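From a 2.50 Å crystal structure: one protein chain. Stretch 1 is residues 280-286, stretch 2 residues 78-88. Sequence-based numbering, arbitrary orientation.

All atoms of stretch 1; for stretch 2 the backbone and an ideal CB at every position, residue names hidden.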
ATOM      1  N   PHE A 280     -11.895 -10.889   2.943  1.00 44.71           N
ATOM      2  CA  PHE A 280     -10.659 -10.136   2.964  1.00 44.48           C
ATOM      3  C   PHE A 280     -10.572  -9.375   4.272  1.00 44.09           C
ATOM      4  O   PHE A 280     -11.590  -8.892   4.764  1.00 43.37           O
ATOM      5  CB  PHE A 280     -10.642  -9.122   1.816  1.00 44.94           C
ATOM      6  CG  PHE A 280     -10.444  -9.730   0.453  1.00 46.09           C
ATOM      7  CD1 PHE A 280     -11.538 -10.070  -0.339  1.00 47.35           C
ATOM      8  CD2 PHE A 280      -9.154  -9.947  -0.055  1.00 46.73           C
ATOM      9  CE1 PHE A 280     -11.353 -10.638  -1.624  1.00 47.85           C
ATOM     10  CE2 PHE A 280      -8.958 -10.507  -1.328  1.00 45.62           C
ATOM     11  CZ  PHE A 280     -10.061 -10.851  -2.114  1.00 45.64           C
ATOM     12  N   PHE A 281      -9.366  -9.259   4.836  1.00 43.90           N
ATOM     13  CA  PHE A 281      -9.149  -8.340   5.964  1.00 43.67           C
ATOM     14  C   PHE A 281      -8.246  -7.180   5.538  1.00 43.41           C
ATOM     15  O   PHE A 281      -7.086  -7.386   5.189  1.00 44.59           O
ATOM     16  CB  PHE A 281      -8.558  -9.040   7.205  1.00 43.73           C
ATOM     17  CG  PHE A 281      -9.373 -10.180   7.735  1.00 44.04           C
ATOM     18  CD1 PHE A 281      -8.750 -11.340   8.153  1.00 45.43           C
ATOM     19  CD2 PHE A 281     -10.751 -10.109   7.820  1.00 47.12           C
ATOM     20  CE1 PHE A 281      -9.476 -12.411   8.654  1.00 45.99           C
ATOM     21  CE2 PHE A 281     -11.500 -11.173   8.325  1.00 47.08           C
ATOM     22  CZ  PHE A 281     -10.858 -12.326   8.746  1.00 47.09           C
ATOM     23  N   GLU A 282      -8.763  -5.963   5.547  1.00 42.78           N
ATOM     24  CA  GLU A 282      -7.895  -4.819   5.290  1.00 42.44           C
ATOM     25  C   GLU A 282      -7.212  -4.472   6.606  1.00 42.79           C
ATOM     26  O   GLU A 282      -7.872  -3.954   7.514  1.00 42.98           O
ATOM     27  CB  GLU A 282      -8.665  -3.611   4.741  1.00 41.71           C
ATOM     28  CG  GLU A 282      -7.746  -2.525   4.195  1.00 41.33           C
ATOM     29  CD  GLU A 282      -8.443  -1.463   3.356  1.00 42.00           C
ATOM     30  OE1 GLU A 282      -7.736  -0.598   2.806  1.00 42.72           O
ATOM     31  OE2 GLU A 282      -9.683  -1.476   3.233  1.00 42.09           O
ATOM     32  N   LEU A 283      -5.904  -4.759   6.710  1.00 42.36           N
ATOM     33  CA  LEU A 283      -5.141  -4.472   7.933  1.00 41.67           C
ATOM     34  C   LEU A 283      -4.489  -3.113   7.902  1.00 42.24           C
ATOM     35  O   LEU A 283      -3.633  -2.842   7.060  1.00 41.90           O
ATOM     36  CB  LEU A 283      -4.079  -5.529   8.206  1.00 41.02           C
ATOM     37  CG  LEU A 283      -4.589  -6.954   8.293  1.00 39.64           C
ATOM     38  CD1 LEU A 283      -3.422  -7.859   8.564  1.00 36.54           C
ATOM     39  CD2 LEU A 283      -5.648  -7.075   9.361  1.00 40.09           C
ATOM     40  N   GLY A 284      -4.886  -2.257   8.837  1.00 42.71           N
ATOM     41  CA  GLY A 284      -4.347  -0.914   8.893  1.00 43.77           C
ATOM     42  C   GLY A 284      -5.430   0.128   8.808  1.00 44.91           C
ATOM     43  O   GLY A 284      -6.620  -0.183   8.914  1.00 45.72           O
ATOM     44  N   CYS A 285      -5.031   1.378   8.612  1.00 45.72           N
ATOM     45  CA  CYS A 285      -5.991   2.462   8.600  1.00 45.53           C
ATOM     46  C   CYS A 285      -6.767   2.608   7.285  1.00 45.40           C
ATOM     47  O   CYS A 285      -6.262   2.283   6.217  1.00 45.59           O
ATOM     48  CB  CYS A 285      -5.289   3.763   8.936  1.00 45.25           C
ATOM     49  SG  CYS A 285      -6.323   5.194   8.619  1.00 47.48           S
ATOM     50  N   GLY A 286      -7.987   3.139   7.400  1.00 45.45           N
ATOM     51  CA  GLY A 286      -8.827   3.545   6.278  1.00 44.74           C
ATOM     52  C   GLY A 286      -9.671   2.406   5.748  1.00 44.55           C
ATOM     53  O   GLY A 286      -9.697   1.316   6.332  1.00 45.52           O
ATOM     54  N   UNK A  78       3.030   1.231  10.122  1.00 40.40           N
ATOM     55  CA  UNK A  78       2.887   1.127  11.568  1.00 40.50           C
ATOM     56  C   UNK A  78       1.514   0.615  11.980  1.00 40.41           C
ATOM     57  O   UNK A  78       1.393  -0.364  12.716  1.00 40.53           O
ATOM     58  CB  UNK A  78       3.146   2.488  12.217  1.00 40.50           C
ATOM     59  N   UNK A  79       0.470   1.274  11.505  1.00 40.52           N
ATOM     60  CA  UNK A  79      -0.879   0.853  11.842  1.00 40.23           C
ATOM     61  C   UNK A  79      -1.186  -0.559  11.270  1.00 40.90           C
ATOM     62  O   UNK A  79      -1.736  -1.421  11.982  1.00 41.46           O
ATOM     63  CB  UNK A  79      -1.886   1.876  11.314  1.00 40.23           C
ATOM     64  N   UNK A  80      -0.803  -0.823  10.022  1.00 40.62           N
ATOM     65  CA  UNK A  80      -0.939  -2.187   9.482  1.00 41.08           C
ATOM     66  C   UNK A  80      -0.306  -3.239  10.403  1.00 41.15           C
ATOM     67  O   UNK A  80      -0.933  -4.258  10.709  1.00 40.75           O
ATOM     68  CB  UNK A  80      -0.297  -2.267   8.095  1.00 41.08           C
ATOM     69  N   UNK A  81       0.920  -2.960  10.861  1.00 41.53           N
ATOM     70  CA  UNK A  81       1.671  -3.872  11.741  1.00 41.50           C
ATOM     71  C   UNK A  81       0.887  -4.129  13.004  1.00 41.47           C
ATOM     72  O   UNK A  81       0.705  -5.274  13.388  1.00 41.31           O
ATOM     73  CB  UNK A  81       3.049  -3.301  12.084  1.00 41.50           C
ATOM     74  N   UNK A  82       0.416  -3.049  13.634  1.00 41.92           N
ATOM     75  CA  UNK A  82      -0.326  -3.137  14.895  1.00 42.53           C
ATOM     76  C   UNK A  82      -1.642  -3.896  14.716  1.00 42.73           C
ATOM     77  O   UNK A  82      -1.937  -4.828  15.473  1.00 42.67           O
ATOM     78  CB  UNK A  82      -0.602  -1.736  15.446  1.00 42.53           C
ATOM     79  N   UNK A  83      -2.412  -3.500  13.708  1.00 43.34           N
ATOM     80  CA  UNK A  83      -3.608  -4.245  13.308  1.00 44.05           C
ATOM     81  C   UNK A  83      -3.326  -5.742  13.224  1.00 44.62           C
ATOM     82  O   UNK A  83      -4.108  -6.548  13.740  1.00 44.63           O
ATOM     83  CB  UNK A  83      -4.127  -3.735  11.962  1.00 44.05           C
ATOM     84  N   UNK A  84      -2.209  -6.106  12.589  1.00 44.97           N
ATOM     85  CA  UNK A  84      -1.856  -7.517  12.419  1.00 45.78           C
ATOM     86  C   UNK A  84      -1.557  -8.249  13.748  1.00 46.24           C
ATOM     87  O   UNK A  84      -2.099  -9.333  14.000  1.00 46.00           O
ATOM     88  CB  UNK A  84      -0.638  -7.621  11.498  1.00 45.78           C
ATOM     89  N   UNK A  85      -0.692  -7.657  14.571  1.00 46.46           N
ATOM     90  CA  UNK A  85      -0.362  -8.194  15.904  1.00 47.09           C
ATOM     91  C   UNK A  85      -1.574  -8.392  16.818  1.00 47.09           C
ATOM     92  O   UNK A  85      -1.791  -9.480  17.361  1.00 47.12           O
ATOM     93  CB  UNK A  85       0.631  -7.258  16.597  1.00 47.09           C
ATOM     94  N   UNK A  86      -2.349  -7.323  16.996  1.00 47.17           N
ATOM     95  CA  UNK A  86      -3.570  -7.372  17.785  1.00 46.73           C
ATOM     96  C   UNK A  86      -4.486  -8.487  17.292  1.00 46.59           C
ATOM     97  O   UNK A  86      -4.888  -9.358  18.073  1.00 46.73           O
ATOM     98  CB  UNK A  86      -4.295  -6.026  17.733  1.00 46.73           C
ATOM     99  N   UNK A  87      -4.768  -8.508  15.994  1.00 46.44           N
ATOM    100  CA  UNK A  87      -5.643  -9.540  15.447  1.00 46.64           C
ATOM    101  C   UNK A  87      -5.039 -10.937  15.606  1.00 47.22           C
ATOM    102  O   UNK A  87      -5.692 -11.807  16.173  1.00 47.61           O
ATOM    103  CB  UNK A  87      -5.927  -9.259  13.970  1.00 46.64           C
ATOM    104  N   UNK A  88      -3.804 -11.125  15.136  1.00 47.90           N
ATOM    105  CA  UNK A  88      -3.047 -12.374  15.289  1.00 49.01           C
ATOM    106  C   UNK A  88      -3.008 -12.965  16.709  1.00 50.08           C
ATOM    107  O   UNK A  88      -3.060 -14.175  16.883  1.00 50.30           O
ATOM    108  CB  UNK A  88      -1.609 -12.133  14.825  1.00 49.01           C
TER

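Stretch 2 is helical throughout, and stretch 1 meets it as the end of a strand, 280-283, running into a loop; the two axes approach to 8.4 Å at 128°. Position 78 opens the segment with its CB beyond reach of stretch 1, so this contact sets no rule there; the residue is Leu78.

Position 79 points its CB toward the loop, 4.2 Å from Cys285 N and 4.4 Å from Gly284 CA. With backbone this near, a compact apolar side chain would suit: alanine, valine, perhaps threonine. It is Val79, chi1 t, whose CG1 lies 3.6 Å from Cys285 N and 4.1 Å from Cys285 CB.

Position 80 is the tightest point. Its CA stands 3.7 Å from Gly284 CA, the nearest CA pair across the contact. The CB points sideways, yet lies 3.5 Å from Leu283 O, an acceptor at hand for a short donor; serine or threonine would suit, and alanine would fit without using the carbonyl. Ser80 takes the m rotamer and its OG donates a hydrogen bond to Leu283 O at 2.8 Å. The same OG would lie only 2.5 Å from an ideal CB on residue 284, a clash that the glycine avoids; the backbone angles of Gly284 call for glycine independently.

Position 81 directs its CB away from stretch 1 and 82 is out of reach, so neither choice can be read from this contact. They are Tyr81 and Ile82.

At 83 the CB again points toward stretch 1, 3.5 Å from Gly284 N and 4.1 Å from Leu283 C. So little space before the backbone favours a small residue, alanine first, with glycine or serine possible. The CB of Ala83 lies 3.6 Å from Gly284 N and 4.2 Å from Leu283 CB.

Position 84 points sideways, with its CB 4.1 Å from Leu283 CD1. A leucine, methionine or aromatic residue could flank that methyl. Tyr84, chi1 t, meets it with the edge of its ring, CD2 lying 3.6 Å from Leu283 CD1.

Positions 85 and 86 are out of reach of stretch 1, which sets no rule for them; they are Gln85 and Leu86.

Position 87 points toward the strand, but its CB is 5.1 Å from Leu283 CD2, leaving room for a longer apolar side chain such as leucine, isoleucine or methionine. Leu87 fills it: its CD2 approaches Leu283 CD2 at 4.1 Å and Phe281 CD1 at 4.4 Å, joining two strand side chains.

Position 88 is beyond reach; it is Asn88, whose OD1 is hydrogen-bonded elsewhere in the structure.

Stretch 2, residues 78-88: LVSYIAYQLLN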
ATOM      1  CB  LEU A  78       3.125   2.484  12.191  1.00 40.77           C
ATOM      2  CG  LEU A  78       3.842   2.597  13.522  1.00 40.66           C
ATOM      3  CD1 LEU A  78       3.550   3.998  14.033  1.00 37.64           C
ATOM      4  CD2 LEU A  78       3.435   1.491  14.538  1.00 38.78           C
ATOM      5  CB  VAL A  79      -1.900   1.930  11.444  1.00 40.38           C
ATOM      6  CG1 VAL A  79      -3.335   1.493  11.768  1.00 38.83           C
ATOM      7  CG2 VAL A  79      -1.535   3.287  12.118  1.00 40.18           C
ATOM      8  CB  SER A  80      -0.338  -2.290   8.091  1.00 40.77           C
ATOM      9  OG  SER A  80      -1.125  -1.586   7.157  1.00 43.22           O
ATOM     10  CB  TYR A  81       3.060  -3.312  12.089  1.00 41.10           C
ATOM     11  CG  TYR A  81       3.940  -4.302  12.811  1.00 41.69           C
ATOM     12  CD1 TYR A  81       3.952  -4.359  14.211  1.00 42.11           C
ATOM     13  CD2 TYR A  81       4.761  -5.200  12.100  1.00 41.96           C
ATOM     14  CE1 TYR A  81       4.733  -5.263  14.881  1.00 42.22           C
ATOM     15  CE2 TYR A  81       5.566  -6.126  12.767  1.00 40.52           C
ATOM     16  CZ  TYR A  81       5.544  -6.149  14.165  1.00 42.86           C
ATOM     17  OH  TYR A  81       6.324  -7.044  14.876  1.00 43.32           O
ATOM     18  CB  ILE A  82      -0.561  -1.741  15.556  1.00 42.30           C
ATOM     19  CG1 ILE A  82       0.773  -1.148  16.000  1.00 42.77           C
ATOM     20  CG2 ILE A  82      -1.508  -1.865  16.728  1.00 41.94           C
ATOM     21  CD1 ILE A  82       0.718   0.287  16.413  1.00 43.09           C
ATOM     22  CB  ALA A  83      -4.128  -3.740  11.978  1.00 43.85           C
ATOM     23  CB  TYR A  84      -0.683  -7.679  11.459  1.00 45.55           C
ATOM     24  CG  TYR A  84      -0.350  -9.132  11.186  1.00 45.26           C
ATOM     25  CD1 TYR A  84       0.359  -9.904  12.123  1.00 45.24           C
ATOM     26  CD2 TYR A  84      -0.735  -9.734   9.990  1.00 42.88           C
ATOM     27  CE1 TYR A  84       0.671 -11.246  11.866  1.00 44.23           C
ATOM     28  CE2 TYR A  84      -0.435 -11.042   9.724  1.00 43.38           C
ATOM     29  CZ  TYR A  84       0.269 -11.797  10.663  1.00 44.67           C
ATOM     30  OH  TYR A  84       0.545 -13.103  10.380  1.00 45.27           O
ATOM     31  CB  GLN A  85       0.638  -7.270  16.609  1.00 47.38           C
ATOM     32  CG  GLN A  85       1.996  -7.145  15.929  1.00 48.87           C
ATOM     33  CD  GLN A  85       2.559  -8.486  15.461  1.00 50.44           C
ATOM     34  OE1 GLN A  85       3.072  -8.583  14.349  1.00 52.41           O
ATOM     35  NE2 GLN A  85       2.453  -9.521  16.298  1.00 49.17           N
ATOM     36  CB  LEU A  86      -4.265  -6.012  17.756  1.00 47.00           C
ATOM     37  CG  LEU A  86      -4.011  -4.988  18.883  1.00 47.03           C
ATOM     38  CD1 LEU A  86      -2.782  -5.276  19.757  1.00 47.62           C
ATOM     39  CD2 LEU A  86      -3.991  -3.565  18.361  1.00 45.87           C
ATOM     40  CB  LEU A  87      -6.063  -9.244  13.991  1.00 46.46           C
ATOM     41  CG  LEU A  87      -6.987 -10.240  13.268  1.00 45.92           C
ATOM     42  CD1 LEU A  87      -8.149 -10.683  14.141  1.00 43.66           C
ATOM     43  CD2 LEU A  87      -7.504  -9.655  11.980  1.00 45.57           C
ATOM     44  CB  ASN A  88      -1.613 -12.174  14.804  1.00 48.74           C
ATOM     45  CG  ASN A  88      -0.794 -13.469  14.815  1.00 49.14           C
ATOM     46  OD1 ASN A  88      -1.081 -14.416  14.066  1.00 50.95           O
ATOM     47  ND2 ASN A  88       0.226 -13.511  15.655  1.00 44.24           N
TER
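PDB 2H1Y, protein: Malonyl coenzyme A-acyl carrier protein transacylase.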